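Local coordinates for protein apical membrane antigen 1 (Babesia divergens, PDB 4APM) that probably takes part in host-cell invasion at the moving junction, as an apicomplexan surface antigen whose ectodomain is the part crystallised, at residues A[315-320]-A[324-329]; A[244-249]-A[253-258]. One frame throughout, in Å; residues are numbered along the deposited sequence.

Contact 1. Residues A[315-320]-A[324-329]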
ATOM      1  N   ASN A 315       4.324   5.894   4.232  1.00 21.68           N
ATOM      2  CA  ASN A 315       3.784   4.778   3.442  1.00 22.64           C
ATOM      3  C   ASN A 315       3.151   3.615   4.227  1.00 21.56           C
ATOM      4  O   ASN A 315       2.749   2.619   3.627  1.00 23.15           O
ATOM      5  CB  ASN A 315       4.883   4.200   2.532  1.00 20.95           C
ATOM      6  CG  ASN A 315       5.436   5.227   1.550  1.00 24.04           C
ATOM      7  OD1 ASN A 315       4.723   6.150   1.129  1.00 22.46           O
ATOM      8  ND2 ASN A 315       6.698   5.030   1.123  1.00 21.31           N
ATOM      9  N   TRP A 316       3.156   3.707   5.553  1.00 21.80           N
ATOM     10  CA  TRP A 316       2.803   2.579   6.430  1.00 21.98           C
ATOM     11  C   TRP A 316       2.061   3.147   7.596  1.00 23.97           C
ATOM     12  O   TRP A 316       2.277   4.322   7.976  1.00 22.56           O
ATOM     13  CB  TRP A 316       4.054   1.852   6.950  1.00 23.62           C
ATOM     14  CG  TRP A 316       5.175   1.631   5.948  1.00 23.30           C
ATOM     15  CD1 TRP A 316       5.431   0.475   5.205  1.00 24.93           C
ATOM     16  CD2 TRP A 316       6.274   2.554   5.608  1.00 22.87           C
ATOM     17  NE1 TRP A 316       6.575   0.635   4.426  1.00 26.03           N
ATOM     18  CE2 TRP A 316       7.113   1.860   4.621  1.00 22.97           C
ATOM     19  CE3 TRP A 316       6.601   3.856   5.966  1.00 28.44           C
ATOM     20  CZ2 TRP A 316       8.248   2.438   4.085  1.00 23.55           C
ATOM     21  CZ3 TRP A 316       7.769   4.433   5.414  1.00 26.52           C
ATOM     22  CH2 TRP A 316       8.569   3.731   4.501  1.00 24.08           C
ATOM     23  N   ALA A 317       1.130   2.361   8.133  1.00 23.52           N
ATOM     24  CA  ALA A 317       0.354   2.771   9.310  1.00 24.55           C
ATOM     25  C   ALA A 317       0.027   1.570  10.186  1.00 25.89           C
ATOM     26  O   ALA A 317      -0.086   0.436   9.692  1.00 23.14           O
ATOM     27  CB  ALA A 317      -0.933   3.482   8.894  1.00 22.98           C
ATOM     28  N   ASN A 318      -0.093   1.827  11.486  1.00 26.56           N
ATOM     29  CA  ASN A 318      -0.570   0.842  12.449  1.00 24.82           C
ATOM     30  C   ASN A 318      -1.948   1.210  12.875  1.00 26.29           C
ATOM     31  O   ASN A 318      -2.171   2.296  13.392  1.00 26.03           O
ATOM     32  CB  ASN A 318       0.300   0.861  13.684  1.00 26.86           C
ATOM     33  CG  ASN A 318       1.753   0.715  13.355  1.00 27.43           C
ATOM     34  OD1 ASN A 318       2.449   1.713  13.190  1.00 36.24           O
ATOM     35  ND2 ASN A 318       2.203  -0.519  13.166  1.00 26.46           N
ATOM     36  N   TYR A 319      -2.886   0.314  12.630  1.00 27.51           N
ATOM     37  CA  TYR A 319      -4.240   0.533  13.033  1.00 25.97           C
ATOM     38  C   TYR A 319      -4.572  -0.401  14.182  1.00 26.94           C
ATOM     39  O   TYR A 319      -4.551  -1.618  14.025  1.00 28.24           O
ATOM     40  CB  TYR A 319      -5.193   0.290  11.881  1.00 26.36           C
ATOM     41  CG  TYR A 319      -6.613   0.393  12.323  1.00 29.38           C
ATOM     42  CD1 TYR A 319      -7.107   1.587  12.855  1.00 31.41           C
ATOM     43  CD2 TYR A 319      -7.426  -0.736  12.355  1.00 27.82           C
ATOM     44  CE1 TYR A 319      -8.429   1.684  13.280  1.00 33.98           C
ATOM     45  CE2 TYR A 319      -8.727  -0.660  12.791  1.00 31.65           C
ATOM     46  CZ  TYR A 319      -9.219   0.541  13.259  1.00 33.72           C
ATOM     47  OH  TYR A 319     -10.496   0.585  13.723  1.00 37.50           O
ATOM     48  N   ASP A 320      -4.872   0.177  15.337  1.00 28.39           N
ATOM     49  CA  ASP A 320      -5.251  -0.605  16.502  1.00 29.96           C
ATOM     50  C   ASP A 320      -6.760  -0.769  16.496  1.00 31.69           C
ATOM     51  O   ASP A 320      -7.488   0.187  16.743  1.00 32.59           O
ATOM     52  CB  ASP A 320      -4.822   0.100  17.786  1.00 30.31           C
ATOM     53  CG  ASP A 320      -5.036  -0.767  19.020  1.00 37.83           C
ATOM     54  OD1 ASP A 320      -6.091  -1.456  19.108  1.00 39.25           O
ATOM     55  OD2 ASP A 320      -4.142  -0.783  19.883  1.00 40.37           O
ATOM     56  N   GLY A 324      -8.981   2.123  17.862  1.00 31.72           N
ATOM     57  CA  GLY A 324      -9.177   2.959  16.691  1.00 29.96           C
ATOM     58  C   GLY A 324      -8.038   3.936  16.441  1.00 33.80           C
ATOM     59  O   GLY A 324      -8.115   4.782  15.540  1.00 35.50           O
ATOM     60  N   LEU A 325      -6.956   3.833  17.201  1.00 33.40           N
ATOM     61  CA  LEU A 325      -5.874   4.759  16.955  1.00 30.47           C
ATOM     62  C   LEU A 325      -5.084   4.359  15.700  1.00 29.74           C
ATOM     63  O   LEU A 325      -4.554   3.251  15.604  1.00 26.75           O
ATOM     64  CB  LEU A 325      -4.984   4.941  18.170  1.00 27.38           C
ATOM     65  CG  LEU A 325      -3.898   6.023  18.066  1.00 26.27           C
ATOM     66  CD1 LEU A 325      -4.483   7.431  18.043  1.00 29.13           C
ATOM     67  CD2 LEU A 325      -2.950   5.898  19.235  1.00 24.21           C
ATOM     68  N   CYS A 326      -5.040   5.280  14.742  1.00 25.77           N
ATOM     69  CA  CYS A 326      -4.269   5.110  13.540  1.00 27.92           C
ATOM     70  C   CYS A 326      -2.932   5.862  13.685  1.00 27.90           C
ATOM     71  O   CYS A 326      -2.921   7.074  13.801  1.00 28.84           O
ATOM     72  CB  CYS A 326      -5.055   5.658  12.344  1.00 28.25           C
ATOM     73  SG  CYS A 326      -4.194   5.550  10.752  1.00 32.69           S
ATOM     74  N   ARG A 327      -1.813   5.139  13.699  1.00 25.67           N
ATOM     75  CA  ARG A 327      -0.511   5.795  13.781  1.00 25.32           C
ATOM     76  C   ARG A 327       0.200   5.741  12.429  1.00 24.93           C
ATOM     77  O   ARG A 327       0.663   4.684  12.021  1.00 25.70           O
ATOM     78  CB  ARG A 327       0.363   5.157  14.863  1.00 22.96           C
ATOM     79  CG  ARG A 327      -0.249   5.155  16.265  1.00 28.60           C
ATOM     80  CD  ARG A 327       0.829   4.875  17.328  1.00 31.74           C
ATOM     81  NE  ARG A 327       1.510   3.585  17.120  1.00 31.78           N
ATOM     82  CZ  ARG A 327       2.776   3.435  16.703  1.00 32.48           C
ATOM     83  NH1 ARG A 327       3.567   4.492  16.468  1.00 32.09           N
ATOM     84  NH2 ARG A 327       3.278   2.215  16.566  1.00 26.65           N
ATOM     85  N   VAL A 328       0.279   6.862  11.727  1.00 24.03           N
ATOM     86  CA  VAL A 328       1.028   6.856  10.495  1.00 26.52           C
ATOM     87  C   VAL A 328       2.509   7.161  10.683  1.00 27.98           C
ATOM     88  O   VAL A 328       2.884   7.931  11.573  1.00 28.65           O
ATOM     89  CB  VAL A 328       0.294   7.492   9.278  1.00 27.40           C
ATOM     90  CG1 VAL A 328      -1.102   7.981   9.627  1.00 23.96           C
ATOM     91  CG2 VAL A 328       1.148   8.484   8.497  1.00 25.83           C
ATOM     92  N   ILE A 329       3.339   6.370  10.007  1.00 27.95           N
ATOM     93  CA  ILE A 329       4.784   6.395  10.203  1.00 29.07           C
ATOM     94  C   ILE A 329       5.538   6.653   8.896  1.00 29.84           C
ATOM     95  O   ILE A 329       5.023   6.440   7.815  1.00 26.48           O
ATOM     96  CB  ILE A 329       5.315   5.097  10.851  1.00 30.11           C
ATOM     97  CG1 ILE A 329       5.013   3.874   9.965  1.00 29.91           C
ATOM     98  CG2 ILE A 329       4.786   4.962  12.287  1.00 32.00           C
ATOM     99  CD1 ILE A 329       5.662   2.580  10.430  1.00 29.52           C
TER
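Asn318 and Arg327 sit directly across from each other, and their flat ends lie almost parallel: amide and guanidinium planes differ by 4°, with Asn318 CG 3.9 Å from Arg327 NH2. The arginine chain bends at chi3, and the end of the Asn318 amide lies over one face of the guanidinium. Arg327 NH1 is hydrogen-bonded to Ile238 O and Ser240 OG, which helps fix the group. Their backbones form a hydrogen-bonded antiparallel pair, Asn318 N to Arg327 O at 3.0 Å and Arg327 N to Asn318 O at 2.9 Å, and this pairing places both side chains on the same face of the sheet.

Along that face, Ile329 stands beside Trp316. With chi1 at 61°, Ile329 CG1 is held between its own backbone N and carbonyl carbon and turns toward the partner strand, meeting Trp316 CB at 3.8 Å. The indole presents its edge to the Ile329 carbonyl, CE3 lying 3.5 Å from Ile329 O, while Asn315 CB sits over the centre of one ring face; NE1 bonds to Phe19 O. Phe227 packs against this indole edge-to-face.

The other face carries Ala317, Tyr319, Cys326 and Val328. Here Ala317 CB lies 4.3 Å from Cys326 SG, whose disulfide to Cys252 ties the strand to helix 249-257. Tyr319, its CG anti to the backbone N (chi1 175°), reaches along toward the turn and brings CE1 within 3.7 Å of Gly324 CA. That glycine has left-handed backbone angles and donates its N to Asp320 O at 2.7 Å, closing the turn. The result is a two-stranded antiparallel beta hairpin at the centre of a four-stranded sheet, consistent with a PAN-type domain in which a helix is stapled to the sheet by a disulfide.

Contact 2. Residues A[244-249]-A[253-258]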
ATOM      1  N   GLU A 244      -4.057   9.769  14.607  1.00 33.13           N
ATOM      2  CA  GLU A 244      -5.466  10.161  14.724  1.00 34.84           C
ATOM      3  C   GLU A 244      -6.349   8.958  14.941  1.00 34.56           C
ATOM      4  O   GLU A 244      -6.052   7.851  14.446  1.00 34.21           O
ATOM      5  CB  GLU A 244      -5.938  10.911  13.496  1.00 34.78           C
ATOM      6  CG  GLU A 244      -5.953  12.417  13.707  1.00 51.96           C
ATOM      7  CD  GLU A 244      -5.484  13.138  12.473  1.00 55.48           C
ATOM      8  OE1 GLU A 244      -5.798  12.627  11.394  1.00 54.77           O
ATOM      9  OE2 GLU A 244      -4.773  14.172  12.577  1.00 64.26           O
ATOM     10  N   PHE A 245      -7.407   9.161  15.722  1.00 29.36           N
ATOM     11  CA  PHE A 245      -8.430   8.137  15.893  1.00 27.60           C
ATOM     12  C   PHE A 245      -9.244   8.075  14.636  1.00 29.60           C
ATOM     13  O   PHE A 245      -9.619   9.126  14.104  1.00 28.14           O
ATOM     14  CB  PHE A 245      -9.309   8.469  17.110  1.00 28.63           C
ATOM     15  CG  PHE A 245      -8.613   8.224  18.424  1.00 28.37           C
ATOM     16  CD1 PHE A 245      -8.522   6.942  18.947  1.00 29.00           C
ATOM     17  CD2 PHE A 245      -7.985   9.271  19.104  1.00 30.70           C
ATOM     18  CE1 PHE A 245      -7.846   6.711  20.144  1.00 33.76           C
ATOM     19  CE2 PHE A 245      -7.309   9.053  20.299  1.00 29.41           C
ATOM     20  CZ  PHE A 245      -7.238   7.772  20.825  1.00 30.63           C
ATOM     21  N   THR A 246      -9.446   6.859  14.110  1.00 26.65           N
ATOM     22  CA  THR A 246     -10.250   6.665  12.918  1.00 25.96           C
ATOM     23  C   THR A 246     -11.296   5.581  13.199  1.00 28.25           C
ATOM     24  O   THR A 246     -11.160   4.826  14.147  1.00 27.07           O
ATOM     25  CB  THR A 246      -9.392   6.278  11.671  1.00 25.92           C
ATOM     26  OG1 THR A 246      -8.804   5.001  11.878  1.00 26.96           O
ATOM     27  CG2 THR A 246      -8.250   7.302  11.414  1.00 26.15           C
ATOM     28  N   ARG A 247     -12.336   5.519  12.373  1.00 28.01           N
ATOM     29  CA  ARG A 247     -13.492   4.668  12.641  1.00 28.75           C
ATOM     30  C   ARG A 247     -13.243   3.226  12.230  1.00 30.21           C
ATOM     31  O   ARG A 247     -13.884   2.329  12.723  1.00 30.01           O
ATOM     32  CB  ARG A 247     -14.711   5.209  11.910  1.00 28.82           C
ATOM     33  CG  ARG A 247     -15.369   6.343  12.658  1.00 29.46           C
ATOM     34  CD  ARG A 247     -16.430   6.995  11.818  1.00 31.83           C
ATOM     35  NE  ARG A 247     -15.830   7.753  10.737  1.00 33.59           N
ATOM     36  CZ  ARG A 247     -16.532   8.418   9.842  1.00 34.40           C
ATOM     37  NH1 ARG A 247     -17.850   8.427   9.934  1.00 35.43           N
ATOM     38  NH2 ARG A 247     -15.915   9.064   8.864  1.00 38.06           N
ATOM     39  N   ASP A 248     -12.277   3.006  11.346  1.00 30.93           N
ATOM     40  CA  ASP A 248     -11.981   1.651  10.862  1.00 31.34           C
ATOM     41  C   ASP A 248     -10.634   1.645  10.137  1.00 28.47           C
ATOM     42  O   ASP A 248     -10.050   2.704   9.894  1.00 24.96           O
ATOM     43  CB  ASP A 248     -13.124   1.130   9.946  1.00 27.92           C
ATOM     44  CG  ASP A 248     -13.611   2.183   8.974  1.00 31.04           C
ATOM     45  OD1 ASP A 248     -12.749   2.848   8.335  1.00 27.77           O
ATOM     46  OD2 ASP A 248     -14.848   2.344   8.827  1.00 29.74           O
ATOM     47  N   ALA A 249     -10.115   0.443   9.863  1.00 29.69           N
ATOM     48  CA  ALA A 249      -8.889   0.280   9.075  1.00 26.21           C
ATOM     49  C   ALA A 249      -8.925   1.082   7.772  1.00 26.02           C
ATOM     50  O   ALA A 249      -7.963   1.784   7.432  1.00 26.05           O
ATOM     51  CB  ALA A 249      -8.607  -1.203   8.810  1.00 24.19           C
ATOM     52  N   SER A 253      -6.326   3.736   6.539  1.00 24.76           N
ATOM     53  CA  SER A 253      -5.663   3.555   5.287  1.00 26.47           C
ATOM     54  C   SER A 253      -5.760   4.829   4.429  1.00 27.76           C
ATOM     55  O   SER A 253      -4.754   5.280   3.868  1.00 25.29           O
ATOM     56  CB  SER A 253      -6.218   2.330   4.551  1.00 27.09           C
ATOM     57  OG  SER A 253      -5.493   2.111   3.368  1.00 27.68           O
ATOM     58  N   ALA A 254      -6.937   5.451   4.382  1.00 25.51           N
ATOM     59  CA  ALA A 254      -7.124   6.638   3.515  1.00 24.45           C
ATOM     60  C   ALA A 254      -6.320   7.845   4.010  1.00 27.10           C
ATOM     61  O   ALA A 254      -5.872   8.669   3.215  1.00 26.77           O
ATOM     62  CB  ALA A 254      -8.607   6.994   3.397  1.00 23.69           C
ATOM     63  N   LEU A 255      -6.178   7.946   5.333  1.00 27.75           N
ATOM     64  CA  LEU A 255      -5.437   9.027   5.994  1.00 29.86           C
ATOM     65  C   LEU A 255      -3.955   8.947   5.657  1.00 26.45           C
ATOM     66  O   LEU A 255      -3.296   9.955   5.434  1.00 24.59           O
ATOM     67  CB  LEU A 255      -5.579   8.863   7.514  1.00 27.53           C
ATOM     68  CG  LEU A 255      -5.667  10.055   8.461  1.00 36.52           C
ATOM     69  CD1 LEU A 255      -5.195   9.657   9.860  1.00 33.96           C
ATOM     70  CD2 LEU A 255      -4.945  11.290   7.962  1.00 33.16           C
ATOM     71  N   MET A 256      -3.408   7.738   5.771  1.00 27.25           N
ATOM     72  CA  MET A 256      -2.014   7.491   5.463  1.00 24.01           C
ATOM     73  C   MET A 256      -1.747   7.702   3.953  1.00 26.37           C
ATOM     74  O   MET A 256      -0.728   8.308   3.550  1.00 25.29           O
ATOM     75  CB  MET A 256      -1.668   6.066   5.882  1.00 25.87           C
ATOM     76  CG  MET A 256      -0.335   5.601   5.332  1.00 29.85           C
ATOM     77  SD  MET A 256      -0.349   4.055   4.453  1.00 35.73           S
ATOM     78  CE  MET A 256      -1.504   2.927   5.283  1.00 21.57           C
ATOM     79  N   PHE A 257      -2.634   7.166   3.121  1.00 22.55           N
ATOM     80  CA  PHE A 257      -2.479   7.277   1.662  1.00 26.02           C
ATOM     81  C   PHE A 257      -2.293   8.749   1.185  1.00 26.79           C
ATOM     82  O   PHE A 257      -1.465   9.029   0.327  1.00 24.63           O
ATOM     83  CB  PHE A 257      -3.672   6.616   0.970  1.00 24.40           C
ATOM     84  CG  PHE A 257      -3.623   6.672  -0.540  1.00 24.19           C
ATOM     85  CD1 PHE A 257      -2.777   5.834  -1.258  1.00 22.05           C
ATOM     86  CD2 PHE A 257      -4.483   7.502  -1.241  1.00 21.42           C
ATOM     87  CE1 PHE A 257      -2.778   5.848  -2.655  1.00 21.87           C
ATOM     88  CE2 PHE A 257      -4.477   7.519  -2.633  1.00 21.67           C
ATOM     89  CZ  PHE A 257      -3.625   6.684  -3.340  1.00 19.52           C
ATOM     90  N   GLU A 258      -3.042   9.674   1.778  1.00 25.43           N
ATOM     91  CA  GLU A 258      -2.959  11.085   1.415  1.00 29.82           C
ATOM     92  C   GLU A 258      -1.556  11.646   1.616  1.00 27.66           C
ATOM     93  O   GLU A 258      -1.239  12.694   1.068  1.00 27.33           O
ATOM     94  CB  GLU A 258      -3.907  11.910   2.284  1.00 28.47           C
ATOM     95  CG  GLU A 258      -5.363  11.622   2.062  1.00 38.68           C
ATOM     96  CD  GLU A 258      -6.240  12.630   2.781  1.00 42.27           C
ATOM     97  OE1 GLU A 258      -5.782  13.197   3.809  1.00 39.98           O
ATOM     98  OE2 GLU A 258      -7.366  12.879   2.294  1.00 43.50           O
TER
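Glu244 meets Leu255 side-on: the two side chains cross at about a right angle, and the chain of the glutamate, bent at chi2 (141°), lays OE1 3.4 Å from Leu255 CD1. Its aliphatic root joins in, with Glu244 CB 3.9 Å from the same methyl. This is van der Waals contact between a carboxylate oxygen and a hydrocarbon branch, at an exposed position on the last residues of strand 242-245.

Two residues on, Thr246 adds its methyl, CG2 standing 4.2 Å from Leu255 CD1, so that this branch of the leucine rests against both residues. The threonine's hydroxyl points another way. With chi1 at 66°, OG1 sits between the backbone N and the carbonyl carbon and donates to Asp248 O at 3.3 Å, a long bond that comes in from above the carbonyl plane just ahead of the helix. Residues 246-248 make a short connection from strand 242-245 to helix 249-257, consistent with the strand-helix packing of a PAN-type domain.

Arg247 reaches ahead to the first turn of that helix in a salt bridge with Glu251. Asp248 is the N-cap: its OD1 accepts from Glu251 N, satisfying an amide that the helix itself cannot, and a glycerol, probably from the crystallisation liquor, is hydrogen-bonded to the same oxygen.

Ala249 O accepts a helical bond from Ser253 N at 2.7 Å, with an N-H...O angle of 160°. Ser253 CB is 3.4 Å from the same Ala249 O, and the turns continue with Phe257 N bonded to Ser253 O at 2.9 Å.

Contact 1 and contact 2 lie with their centres about 7 Å apart and touch directly. Strand 242-245 is an outer neighbour of strand 325-329, so the pairing runs on from one contact to the other: Cys326 N is 2.8 Å from Glu244 O, and Gly324 O is 2.9 Å from Thr246 N, both probable hydrogen bonds. Tyr319 links them as well, through its side chain. Its OH packs 3.4 Å from Asp248 CA and its CE2 3.4 Å from Ala249 N, so the ring leans on the start of helix 249-257, whose later residues belong to contact 2. Both contacts lie away from the calcium ion site.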